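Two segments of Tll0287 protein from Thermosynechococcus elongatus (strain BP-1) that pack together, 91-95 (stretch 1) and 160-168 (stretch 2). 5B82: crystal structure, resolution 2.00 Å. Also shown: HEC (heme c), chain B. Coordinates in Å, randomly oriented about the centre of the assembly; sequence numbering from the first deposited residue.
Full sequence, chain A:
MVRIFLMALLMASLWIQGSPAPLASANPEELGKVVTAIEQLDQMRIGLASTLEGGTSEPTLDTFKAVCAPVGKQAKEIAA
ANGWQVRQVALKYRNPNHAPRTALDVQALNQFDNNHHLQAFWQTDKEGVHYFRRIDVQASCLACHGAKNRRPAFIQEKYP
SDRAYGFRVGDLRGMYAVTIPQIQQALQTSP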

# COMPACT_ATOMS: atom_id res chain seq x y z
N LEU A 91 -6.56 -5.25 4.16
CA LEU A 91 -7.34 -6.07 5.08
C LEU A 91 -6.49 -6.44 6.30
O LEU A 91 -6.94 -6.34 7.44
CB LEU A 91 -7.81 -7.33 4.37
CG LEU A 91 -8.37 -8.45 5.25
CD1 LEU A 91 -9.84 -8.20 5.57
CD2 LEU A 91 -8.18 -9.81 4.58
N LYS A 92 -5.27 -6.89 6.03
CA LYS A 92 -4.30 -7.22 7.07
C LYS A 92 -3.27 -6.10 7.13
O LYS A 92 -2.28 -6.11 6.40
CB LYS A 92 -3.61 -8.55 6.76
CG LYS A 92 -4.58 -9.70 6.55
CD LYS A 92 -3.91 -10.91 5.89
CE LYS A 92 -2.90 -11.57 6.82
NZ LYS A 92 -2.34 -12.81 6.19
N TYR A 93 -3.53 -5.12 8.00
CA TYR A 93 -2.73 -3.91 8.06
C TYR A 93 -1.81 -3.88 9.28
O TYR A 93 -2.09 -4.51 10.30
CB TYR A 93 -3.63 -2.67 8.08
CG TYR A 93 -4.71 -2.77 9.13
CD1 TYR A 93 -4.50 -2.33 10.43
CD2 TYR A 93 -5.94 -3.33 8.82
CE1 TYR A 93 -5.49 -2.44 11.38
CE2 TYR A 93 -6.93 -3.44 9.76
CZ TYR A 93 -6.70 -3.00 11.04
OH TYR A 93 -7.69 -3.12 11.98
N ARG A 94 -0.73 -3.13 9.16
CA ARG A 94 0.21 -2.94 10.25
C ARG A 94 -0.10 -1.63 10.94
O ARG A 94 -0.22 -1.57 12.16
CB ARG A 94 1.63 -2.93 9.69
CG ARG A 94 2.73 -2.67 10.70
CD ARG A 94 3.98 -3.40 10.25
NE ARG A 94 3.80 -4.84 10.38
CZ ARG A 94 4.63 -5.76 9.89
NH1 ARG A 94 5.71 -5.40 9.22
NH2 ARG A 94 4.37 -7.04 10.08
N ASN A 95 -0.23 -0.57 10.15
CA ASN A 95 -0.60 0.73 10.65
C ASN A 95 -2.13 0.86 10.64
O ASN A 95 -2.76 0.69 9.59
CB ASN A 95 0.05 1.81 9.78
CG ASN A 95 -0.20 3.22 10.28
OD1 ASN A 95 -1.27 3.53 10.81
ND2 ASN A 95 0.78 4.09 10.10
N PRO A 160 1.16 -2.86 18.04
CA PRO A 160 0.56 -3.90 18.90
C PRO A 160 -0.59 -4.66 18.24
O PRO A 160 -0.81 -5.83 18.56
CB PRO A 160 0.05 -3.10 20.10
CG PRO A 160 0.83 -1.84 20.10
CD PRO A 160 1.08 -1.53 18.65
N SER A 161 -1.31 -4.00 17.33
CA SER A 161 -2.45 -4.63 16.65
C SER A 161 -2.11 -5.08 15.24
O SER A 161 -3.00 -5.17 14.38
CB SER A 161 -3.65 -3.68 16.62
OG SER A 161 -4.25 -3.57 17.90
N ASP A 162 -0.84 -5.36 14.99
CA ASP A 162 -0.37 -5.76 13.67
C ASP A 162 -1.09 -7.01 13.16
O ASP A 162 -1.36 -7.94 13.93
CB ASP A 162 1.14 -6.00 13.69
CG ASP A 162 1.68 -6.41 12.34
OD1 ASP A 162 2.50 -7.36 12.29
OD2 ASP A 162 1.30 -5.79 11.32
N ARG A 163 -1.42 -7.02 11.87
CA ARG A 163 -1.99 -8.20 11.21
C ARG A 163 -1.26 -8.47 9.90
O ARG A 163 -1.56 -9.45 9.20
CB ARG A 163 -3.49 -8.00 10.95
CG ARG A 163 -4.32 -7.73 12.19
CD ARG A 163 -5.26 -8.90 12.52
NE ARG A 163 -4.56 -10.04 13.12
CZ ARG A 163 -5.17 -11.12 13.59
NH1 ARG A 163 -6.50 -11.22 13.54
NH2 ARG A 163 -4.47 -12.12 14.12
N ALA A 164 -0.30 -7.62 9.56
CA ALA A 164 0.38 -7.70 8.27
C ALA A 164 1.48 -8.76 8.23
O ALA A 164 2.64 -8.46 7.93
CB ALA A 164 0.94 -6.33 7.88
N TYR A 165 1.10 -10.01 8.51
CA TYR A 165 2.04 -11.13 8.45
C TYR A 165 1.37 -12.36 7.88
O TYR A 165 0.16 -12.36 7.63
CB TYR A 165 2.61 -11.45 9.84
CG TYR A 165 1.55 -11.68 10.91
CD1 TYR A 165 1.21 -10.67 11.80
CD2 TYR A 165 0.90 -12.90 11.02
CE1 TYR A 165 0.25 -10.86 12.77
CE2 TYR A 165 -0.07 -13.10 11.99
CZ TYR A 165 -0.39 -12.08 12.86
OH TYR A 165 -1.35 -12.28 13.83
N GLY A 166 2.15 -13.40 7.67
CA GLY A 166 1.64 -14.67 7.17
C GLY A 166 1.38 -14.68 5.68
O GLY A 166 0.66 -15.54 5.18
N PHE A 167 1.96 -13.72 4.96
CA PHE A 167 1.82 -13.69 3.51
C PHE A 167 2.74 -14.68 2.81
O PHE A 167 3.76 -15.11 3.37
CB PHE A 167 2.13 -12.29 2.98
CG PHE A 167 1.13 -11.25 3.39
CD1 PHE A 167 -0.05 -11.09 2.69
CD2 PHE A 167 1.39 -10.42 4.46
CE1 PHE A 167 -0.97 -10.13 3.07
CE2 PHE A 167 0.48 -9.45 4.83
CZ PHE A 167 -0.70 -9.31 4.13
N ARG A 168 2.39 -15.05 1.58
CA ARG A 168 3.27 -15.82 0.71
C ARG A 168 3.50 -15.03 -0.57
O ARG A 168 2.73 -14.12 -0.88
CB ARG A 168 2.65 -17.17 0.37
CG ARG A 168 2.51 -18.11 1.54
CD ARG A 168 2.74 -19.57 1.13
NE ARG A 168 2.26 -19.87 -0.22
CZ ARG A 168 0.98 -20.00 -0.55
NH1 ARG A 168 0.03 -19.84 0.37
NH2 ARG A 168 0.64 -20.28 -1.80
FE HEC B . 5.73 -3.28 4.47
CHA HEC B . 3.37 -1.37 5.98
CHB HEC B . 3.56 -3.73 1.77
CHC HEC B . 8.12 -5.00 2.78
CHD HEC B . 7.72 -3.20 7.27
NA HEC B . 3.80 -2.72 3.99
C1A HEC B . 3.06 -1.81 4.72
C2A HEC B . 1.91 -1.41 3.94
C3A HEC B . 1.97 -2.07 2.77
C4A HEC B . 3.15 -2.90 2.79
CMA HEC B . 0.99 -2.00 1.60
CAA HEC B . 0.81 -0.40 4.36
CBA HEC B . -0.45 -1.10 4.86
CGA HEC B . -0.28 -1.52 6.30
O1A HEC B . -0.31 -2.74 6.57
O2A HEC B . -0.09 -0.64 7.17
NB HEC B . 5.80 -4.20 2.64
C1B HEC B . 4.83 -4.22 1.65
C2B HEC B . 5.39 -4.86 0.47
C3B HEC B . 6.64 -5.22 0.76
C4B HEC B . 6.93 -4.80 2.11
CMB HEC B . 4.63 -5.13 -0.85
CAB HEC B . 7.63 -5.94 -0.19
CBB HEC B . 8.01 -5.02 -1.39
NC HEC B . 7.56 -4.00 4.95
C1C HEC B . 8.41 -4.63 4.08
C2C HEC B . 9.71 -4.73 4.70
C3C HEC B . 9.57 -4.36 5.99
C4C HEC B . 8.24 -3.81 6.14
CMC HEC B . 10.87 -5.56 4.11
CAC HEC B . 10.65 -4.40 7.10
CBC HEC B . 11.94 -3.60 6.80
ND HEC B . 5.56 -2.49 6.35
C1D HEC B . 6.57 -2.45 7.30
C2D HEC B . 6.20 -1.51 8.34
C3D HEC B . 4.84 -0.96 7.93
C4D HEC B . 4.52 -1.62 6.69
CMD HEC B . 7.01 -1.13 9.60
CAD HEC B . 3.99 0.10 8.65
CBD HEC B . 4.46 1.44 8.08
CGD HEC B . 3.58 2.58 8.54
O1D HEC B . 3.54 2.86 9.76
O2D HEC B . 2.94 3.21 7.68
O HOH W 1 -0.88 -2.07 15.14

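Two irregular segments, neither helix nor strand, lie side by side here and bury 462 Å² between them. Lys92 sits nearest Arg163 (CA to CA 4.8 Å) and Arg94 nearest Asp162 (CA to CA 4.5 Å), so stretch 1 ascends in number as stretch 2 descends. There is little regular pairing; a few polar groups and some close side-chain packing join the two.

Leu91 takes almost no part. The work begins at Lys92, which has the largest area covered by the other stretch. Its CB rests 3.3 Å from Arg163 O and 4.0 Å from Phe167 CZ, and the chain then runs over the Phe167 ring, with CE above one face. The ammonium lies over that same ring, NZ 4.3 Å from the centroid and 10° off the normal, a cation-pi arrangement in which the charge meets the electron-rich face. NZ also donates a hydrogen bond to Tyr165 O at 2.9 Å. The charged end thus serves twice, lying over the Phe167 ring and donating to a carbonyl, while CB packs against the ring atom CZ. Close by, Gly166 has a positive phi of 79°, a conformation that by itself favours glycine.

At Tyr93 the side chain starts away from stretch 2, and the backbone does the bonding. Tyr93 O accepts a hydrogen bond from Arg163 N at 3.0 Å, the one direct backbone-to-backbone hydrogen bond between the stretches. Tyr93 N is buried by the contact without a partner, a cost the arrangement tolerates.

Arg94 is the polar anchor. Its NE donates to Asp162 OD2 at 2.8 Å and its NH2 to Asp162 OD1 at 2.9 Å, a two-pronged salt bridge that fixes the guanidinium's orientation as well as its position. Asp162 is held in turn from its own stretch, since Ala164 N donates to Asp162 OD2 at 3.0 Å. The small Ala164 side chain lies over one face of the guanidinium, its CB 3.9 Å from Arg94 CB. Water 1 donates to Arg94 O at 3.1 Å and accepts a weak hydrogen bond from Ser161 N at 3.0 Å, linking the two backbones.

The same residue leads into the heme c site: Arg94 N donates to HEC O1A at 2.7 Å. Asn95, which does not touch stretch 2, continues this role, with its N bonded to HEC O2A at 3.0 Å and its ND2 to HEC O1D at 3.0 Å, on the other propionate. Arg94 joins the two tasks: its side chain holds Asp162 while its backbone N holds a heme propionate.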